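Local coordinates for protein yeast glycogen phosphorylase (Saccharomyces cerevisiae, PDB 1YGP) that belongs to the glycogen phosphorylase family of GT-B-fold enzymes, forms a two-chain assembly and carries pyridoxal-5'-phosphate, at residues A[323-335]-A[413-427]. Sequence-based numbering, arbitrary orientation.
Sequences QGKELRLKQQYFW and EKWPRRLFGHLLPRH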
loop_
_atom_site.group_PDB
_atom_site.type_symbol
_atom_site.label_atom_id
_atom_site.label_comp_id
_atom_site.label_asym_id
_atom_site.label_seq_id
_atom_site.Cartn_x
_atom_site.Cartn_y
_atom_site.Cartn_z
ATOM N N GLN A 323 -8.894 -9.056 -25.074
ATOM C CA GLN A 323 -8.858 -8.287 -23.829
ATOM C C GLN A 323 -7.445 -7.887 -23.433
ATOM O O GLN A 323 -7.211 -6.788 -22.936
ATOM C CB GLN A 323 -9.483 -9.118 -22.697
ATOM N N GLY A 324 -6.491 -8.753 -23.745
ATOM C CA GLY A 324 -5.103 -8.503 -23.438
ATOM C C GLY A 324 -4.523 -7.593 -24.492
ATOM O O GLY A 324 -3.747 -6.711 -24.161
ATOM N N LYS A 325 -4.870 -7.758 -25.771
ATOM C CA LYS A 325 -4.403 -6.880 -26.831
ATOM C C LYS A 325 -4.794 -5.474 -26.453
ATOM O O LYS A 325 -3.973 -4.557 -26.464
ATOM C CB LYS A 325 -5.052 -7.163 -28.179
ATOM C CG LYS A 325 -4.789 -8.526 -28.796
ATOM C CD LYS A 325 -3.305 -8.780 -29.044
ATOM C CE LYS A 325 -2.643 -7.837 -30.037
ATOM N NZ LYS A 325 -1.226 -8.145 -30.115
ATOM N N GLU A 326 -6.033 -5.340 -26.010
ATOM C CA GLU A 326 -6.577 -4.078 -25.562
ATOM C C GLU A 326 -5.863 -3.496 -24.360
ATOM O O GLU A 326 -5.522 -2.315 -24.365
ATOM C CB GLU A 326 -8.005 -4.234 -25.182
ATOM C CG GLU A 326 -8.672 -3.038 -25.758
ATOM C CD GLU A 326 -9.700 -2.475 -24.832
ATOM O OE1 GLU A 326 -10.824 -2.976 -24.785
ATOM O OE2 GLU A 326 -9.333 -1.523 -24.157
ATOM N N LEU A 327 -5.635 -4.299 -23.318
ATOM C CA LEU A 327 -4.985 -3.834 -22.111
ATOM C C LEU A 327 -3.548 -3.452 -22.378
ATOM O O LEU A 327 -3.110 -2.435 -21.840
ATOM C CB LEU A 327 -5.058 -4.914 -21.030
ATOM C CG LEU A 327 -4.552 -4.604 -19.638
ATOM C CD1 LEU A 327 -5.355 -3.481 -19.001
ATOM C CD2 LEU A 327 -4.745 -5.807 -18.781
ATOM N N ARG A 328 -2.818 -4.177 -23.228
ATOM C CA ARG A 328 -1.444 -3.830 -23.575
ATOM C C ARG A 328 -1.470 -2.477 -24.268
ATOM O O ARG A 328 -0.693 -1.593 -23.893
ATOM C CB ARG A 328 -0.827 -4.847 -24.523
ATOM C CG ARG A 328 -0.678 -6.229 -23.901
ATOM C CD ARG A 328 0.707 -6.512 -23.370
ATOM N NE ARG A 328 1.543 -7.149 -24.370
ATOM C CZ ARG A 328 2.178 -8.313 -24.162
ATOM N NH1 ARG A 328 2.099 -8.985 -23.022
ATOM N NH2 ARG A 328 2.930 -8.825 -25.132
ATOM N N LEU A 329 -2.382 -2.232 -25.222
ATOM C CA LEU A 329 -2.411 -0.940 -25.866
ATOM C C LEU A 329 -2.785 0.155 -24.872
ATOM O O LEU A 329 -2.140 1.207 -24.818
ATOM C CB LEU A 329 -3.404 -0.961 -27.030
ATOM C CG LEU A 329 -3.400 0.263 -27.983
ATOM C CD1 LEU A 329 -2.007 0.497 -28.600
ATOM C CD2 LEU A 329 -4.429 0.028 -29.061
ATOM N N LYS A 330 -3.754 -0.143 -24.006
ATOM C CA LYS A 330 -4.292 0.755 -22.982
ATOM C C LYS A 330 -3.187 1.216 -22.038
ATOM O O LYS A 330 -3.020 2.397 -21.760
ATOM C CB LYS A 330 -5.383 -0.031 -22.276
ATOM C CG LYS A 330 -6.551 0.733 -21.698
ATOM C CD LYS A 330 -7.662 -0.305 -21.636
ATOM C CE LYS A 330 -9.013 0.267 -21.211
ATOM N NZ LYS A 330 -10.009 -0.792 -21.237
ATOM N N GLN A 331 -2.362 0.276 -21.609
ATOM C CA GLN A 331 -1.215 0.503 -20.751
ATOM C C GLN A 331 -0.154 1.344 -21.466
ATOM O O GLN A 331 0.317 2.346 -20.922
ATOM C CB GLN A 331 -0.745 -0.895 -20.358
ATOM C CG GLN A 331 0.489 -1.120 -19.531
ATOM C CD GLN A 331 0.617 -2.600 -19.146
ATOM O OE1 GLN A 331 1.054 -3.438 -19.933
ATOM N NE2 GLN A 331 0.276 -3.035 -17.945
ATOM N N GLN A 332 0.212 1.012 -22.714
ATOM C CA GLN A 332 1.209 1.749 -23.490
ATOM C C GLN A 332 0.731 3.169 -23.781
ATOM O O GLN A 332 1.534 4.117 -23.793
ATOM C CB GLN A 332 1.496 1.049 -24.816
ATOM C CG GLN A 332 2.104 -0.335 -24.699
ATOM C CD GLN A 332 2.555 -0.947 -26.014
ATOM O OE1 GLN A 332 3.519 -1.720 -26.071
ATOM N NE2 GLN A 332 1.932 -0.647 -27.139
ATOM N N TYR A 333 -0.581 3.369 -23.979
ATOM C CA TYR A 333 -1.060 4.725 -24.132
ATOM C C TYR A 333 -0.915 5.445 -22.793
ATOM O O TYR A 333 -0.202 6.448 -22.791
ATOM C CB TYR A 333 -2.529 4.791 -24.568
ATOM C CG TYR A 333 -2.943 6.238 -24.798
ATOM C CD1 TYR A 333 -2.053 7.142 -25.386
ATOM C CD2 TYR A 333 -4.174 6.691 -24.341
ATOM C CE1 TYR A 333 -2.384 8.488 -25.495
ATOM C CE2 TYR A 333 -4.518 8.038 -24.450
ATOM C CZ TYR A 333 -3.615 8.927 -25.019
ATOM O OH TYR A 333 -3.897 10.272 -25.085
ATOM N N PHE A 334 -1.485 4.978 -21.665
ATOM C CA PHE A 334 -1.388 5.588 -20.329
ATOM C C PHE A 334 0.018 6.113 -19.968
ATOM O O PHE A 334 0.223 7.273 -19.604
ATOM C CB PHE A 334 -1.873 4.519 -19.349
ATOM C CG PHE A 334 -1.725 4.844 -17.872
ATOM C CD1 PHE A 334 -2.617 5.715 -17.253
ATOM C CD2 PHE A 334 -0.657 4.308 -17.150
ATOM C CE1 PHE A 334 -2.436 6.062 -15.921
ATOM C CE2 PHE A 334 -0.483 4.662 -15.812
ATOM C CZ PHE A 334 -1.371 5.544 -15.196
ATOM N N TRP A 335 1.045 5.308 -20.136
ATOM C CA TRP A 335 2.394 5.718 -19.839
ATOM C C TRP A 335 2.873 6.733 -20.847
ATOM O O TRP A 335 3.485 7.707 -20.393
ATOM C CB TRP A 335 3.241 4.464 -19.827
ATOM C CG TRP A 335 4.734 4.541 -20.099
ATOM C CD1 TRP A 335 5.659 5.166 -19.294
ATOM C CD2 TRP A 335 5.289 3.892 -21.164
ATOM N NE1 TRP A 335 6.817 4.888 -19.853
ATOM C CE2 TRP A 335 6.644 4.133 -20.966
ATOM C CE3 TRP A 335 4.822 3.143 -22.239
ATOM C CZ2 TRP A 335 7.546 3.595 -21.879
ATOM C CZ3 TRP A 335 5.742 2.620 -23.135
ATOM C CH2 TRP A 335 7.095 2.842 -22.957
ATOM N N GLU A 413 6.100 -4.973 -33.794
ATOM C CA GLU A 413 4.760 -4.693 -33.265
ATOM C C GLU A 413 3.789 -4.035 -34.224
ATOM O O GLU A 413 4.097 -2.995 -34.824
ATOM C CB GLU A 413 4.920 -3.820 -32.049
ATOM C CG GLU A 413 3.675 -3.330 -31.336
ATOM C CD GLU A 413 3.992 -2.512 -30.095
ATOM O OE1 GLU A 413 4.540 -3.062 -29.145
ATOM O OE2 GLU A 413 3.693 -1.322 -30.075
ATOM N N LYS A 414 2.596 -4.601 -34.334
ATOM C CA LYS A 414 1.557 -4.034 -35.173
ATOM C C LYS A 414 0.280 -4.004 -34.342
ATOM O O LYS A 414 0.114 -4.851 -33.467
ATOM C CB LYS A 414 1.260 -4.886 -36.389
ATOM C CG LYS A 414 2.415 -5.375 -37.204
ATOM C CD LYS A 414 1.847 -6.149 -38.369
ATOM C CE LYS A 414 2.988 -6.844 -39.091
ATOM N NZ LYS A 414 2.496 -7.737 -40.127
ATOM N N TRP A 415 -0.658 -3.090 -34.569
ATOM C CA TRP A 415 -1.950 -3.098 -33.886
ATOM C C TRP A 415 -3.040 -3.118 -34.958
ATOM O O TRP A 415 -2.844 -2.519 -36.020
ATOM C CB TRP A 415 -2.121 -1.843 -33.013
ATOM C CG TRP A 415 -1.146 -1.822 -31.849
ATOM C CD1 TRP A 415 0.026 -1.120 -31.912
ATOM C CD2 TRP A 415 -1.280 -2.531 -30.687
ATOM N NE1 TRP A 415 0.660 -1.387 -30.798
ATOM C CE2 TRP A 415 -0.073 -2.223 -30.035
ATOM C CE3 TRP A 415 -2.225 -3.380 -30.108
ATOM C CZ2 TRP A 415 0.195 -2.774 -28.786
ATOM C CZ3 TRP A 415 -1.948 -3.927 -28.862
ATOM C CH2 TRP A 415 -0.752 -3.625 -28.212
ATOM N N PRO A 416 -4.172 -3.797 -34.803
ATOM C CA PRO A 416 -5.240 -3.824 -35.802
ATOM C C PRO A 416 -6.088 -2.559 -35.792
ATOM O O PRO A 416 -6.397 -2.040 -34.715
ATOM C CB PRO A 416 -5.982 -5.096 -35.450
ATOM C CG PRO A 416 -5.845 -5.189 -33.949
ATOM C CD PRO A 416 -4.411 -4.749 -33.724
ATOM N N ARG A 417 -6.565 -2.050 -36.923
ATOM C CA ARG A 417 -7.260 -0.768 -36.942
ATOM C C ARG A 417 -8.540 -0.673 -36.144
ATOM O O ARG A 417 -8.770 0.325 -35.467
ATOM C CB ARG A 417 -7.537 -0.386 -38.363
ATOM C CG ARG A 417 -6.284 -0.084 -38.957
ATOM N N ARG A 418 -9.352 -1.718 -36.131
ATOM C CA ARG A 418 -10.590 -1.700 -35.366
ATOM C C ARG A 418 -10.367 -1.366 -33.886
ATOM O O ARG A 418 -10.876 -0.371 -33.373
ATOM C CB ARG A 418 -11.259 -3.073 -35.493
ATOM N N LEU A 419 -9.525 -2.186 -33.246
ATOM C CA LEU A 419 -9.133 -2.053 -31.858
ATOM C C LEU A 419 -8.484 -0.700 -31.569
ATOM O O LEU A 419 -8.922 0.059 -30.682
ATOM C CB LEU A 419 -8.199 -3.235 -31.567
ATOM C CG LEU A 419 -7.309 -3.419 -30.329
ATOM C CD1 LEU A 419 -7.901 -2.819 -29.073
ATOM C CD2 LEU A 419 -7.166 -4.898 -30.101
ATOM N N PHE A 420 -7.474 -0.370 -32.373
ATOM C CA PHE A 420 -6.758 0.865 -32.151
ATOM C C PHE A 420 -7.712 2.033 -32.258
ATOM O O PHE A 420 -7.718 2.883 -31.367
ATOM C CB PHE A 420 -5.634 1.028 -33.171
ATOM C CG PHE A 420 -4.683 2.141 -32.790
ATOM C CD1 PHE A 420 -4.983 3.477 -33.077
ATOM C CD2 PHE A 420 -3.493 1.817 -32.146
ATOM C CE1 PHE A 420 -4.091 4.489 -32.718
ATOM C CE2 PHE A 420 -2.601 2.837 -31.791
ATOM C CZ PHE A 420 -2.899 4.167 -32.074
ATOM N N GLY A 421 -8.551 2.009 -33.293
ATOM C CA GLY A 421 -9.462 3.093 -33.579
ATOM C C GLY A 421 -10.444 3.319 -32.450
ATOM O O GLY A 421 -10.676 4.447 -32.008
ATOM N N HIS A 422 -10.976 2.211 -31.940
ATOM C CA HIS A 422 -11.989 2.223 -30.906
ATOM C C HIS A 422 -11.502 2.784 -29.596
ATOM O O HIS A 422 -12.257 3.364 -28.820
ATOM C CB HIS A 422 -12.488 0.791 -30.705
ATOM C CG HIS A 422 -13.396 0.573 -29.505
ATOM N ND1 HIS A 422 -14.575 1.127 -29.233
ATOM C CD2 HIS A 422 -13.062 -0.255 -28.460
ATOM C CE1 HIS A 422 -14.971 0.677 -28.068
ATOM N NE2 HIS A 422 -14.051 -0.149 -27.615
ATOM N N LEU A 423 -10.264 2.444 -29.310
ATOM C CA LEU A 423 -9.653 2.816 -28.056
ATOM C C LEU A 423 -9.051 4.199 -28.163
ATOM O O LEU A 423 -9.051 4.963 -27.192
ATOM C CB LEU A 423 -8.612 1.752 -27.747
ATOM C CG LEU A 423 -8.031 1.468 -26.371
ATOM C CD1 LEU A 423 -6.621 1.993 -26.367
ATOM C CD2 LEU A 423 -8.939 2.004 -25.262
ATOM N N LEU A 424 -8.540 4.537 -29.343
ATOM C CA LEU A 424 -7.866 5.796 -29.562
ATOM C C LEU A 424 -8.333 6.454 -30.876
ATOM O O LEU A 424 -7.548 6.508 -31.839
ATOM C CB LEU A 424 -6.331 5.486 -29.520
ATOM C CG LEU A 424 -5.732 4.848 -28.230
ATOM C CD1 LEU A 424 -4.234 4.722 -28.308
ATOM C CD2 LEU A 424 -6.018 5.730 -27.044
ATOM N N PRO A 425 -9.554 7.025 -30.985
ATOM C CA PRO A 425 -10.090 7.563 -32.231
ATOM C C PRO A 425 -9.302 8.686 -32.902
ATOM O O PRO A 425 -9.006 8.631 -34.096
ATOM C CB PRO A 425 -11.510 7.955 -31.876
ATOM C CG PRO A 425 -11.625 7.959 -30.379
ATOM C CD PRO A 425 -10.637 6.875 -30.012
ATOM N N ARG A 426 -8.866 9.707 -32.169
ATOM C CA ARG A 426 -8.094 10.806 -32.754
ATOM C C ARG A 426 -6.691 10.379 -33.159
ATOM O O ARG A 426 -6.157 10.829 -34.170
ATOM C CB ARG A 426 -8.014 11.955 -31.741
ATOM C CG ARG A 426 -7.244 13.186 -32.180
ATOM C CD ARG A 426 -7.960 13.819 -33.359
ATOM N NE ARG A 426 -7.480 15.155 -33.680
ATOM C CZ ARG A 426 -7.078 15.455 -34.904
ATOM N NH1 ARG A 426 -7.097 14.550 -35.880
ATOM N NH2 ARG A 426 -6.666 16.688 -35.166
ATOM N N HIS A 427 -6.068 9.471 -32.404
ATOM C CA HIS A 427 -4.704 9.047 -32.702
ATOM C C HIS A 427 -4.751 8.188 -33.952
ATOM O O HIS A 427 -3.758 8.189 -34.667
ATOM C CB HIS A 427 -4.084 8.235 -31.573
ATOM C CG HIS A 427 -3.918 9.021 -30.280
ATOM N ND1 HIS A 427 -2.862 9.722 -29.910
ATOM C CD2 HIS A 427 -4.856 9.124 -29.264
ATOM C CE1 HIS A 427 -3.107 10.232 -28.731
ATOM N NE2 HIS A 427 -4.303 9.877 -28.347
#
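Lys325 lays its CB against Leu419 CD2 at 3.6 Å, while its bent chain carries CE past the indole of Trp415. Glu326 meets the same leucine from the next position, CG to Leu419 CD1. Its OE2 lies beside Leu423 CD2 and forms a salt bridge with Lys330 NZ (3.1 Å), a lysine that also bonds Tyr233. Arg328 puts CB at the indole edge, in the ring plane. Leu329 sits at the middle of the contact. With CG anti to the backbone N (chi1 -170°), it sends CD1 over one face of Trp415, 3.8 Å from the five-ring centroid in a CH-pi contact. Its CD2 turns to Phe420 CD2 (3.7 Å) and Leu423 CD1. Gln332 NE2 gives a weak hydrogen bond to Glu413 OE2 (3.5 Å). That oxygen also accepts a hydrogen bond from Trp415 NE1 (3.1 Å). Tyr333 packs CD2 on Leu424 CD2, and its ring lies oblique to His427, planes 66° apart; its hydroxyl bonds Glu376. The short helix 417-423 crosses 323-335 at -47°, axes 10.6 Å apart. This is largely apolar packing of helix 322-350 against helix 417-423, completed by the tryptophan of edge strand 414-416, in the alpha/beta architecture of a GT-B phosphorylase.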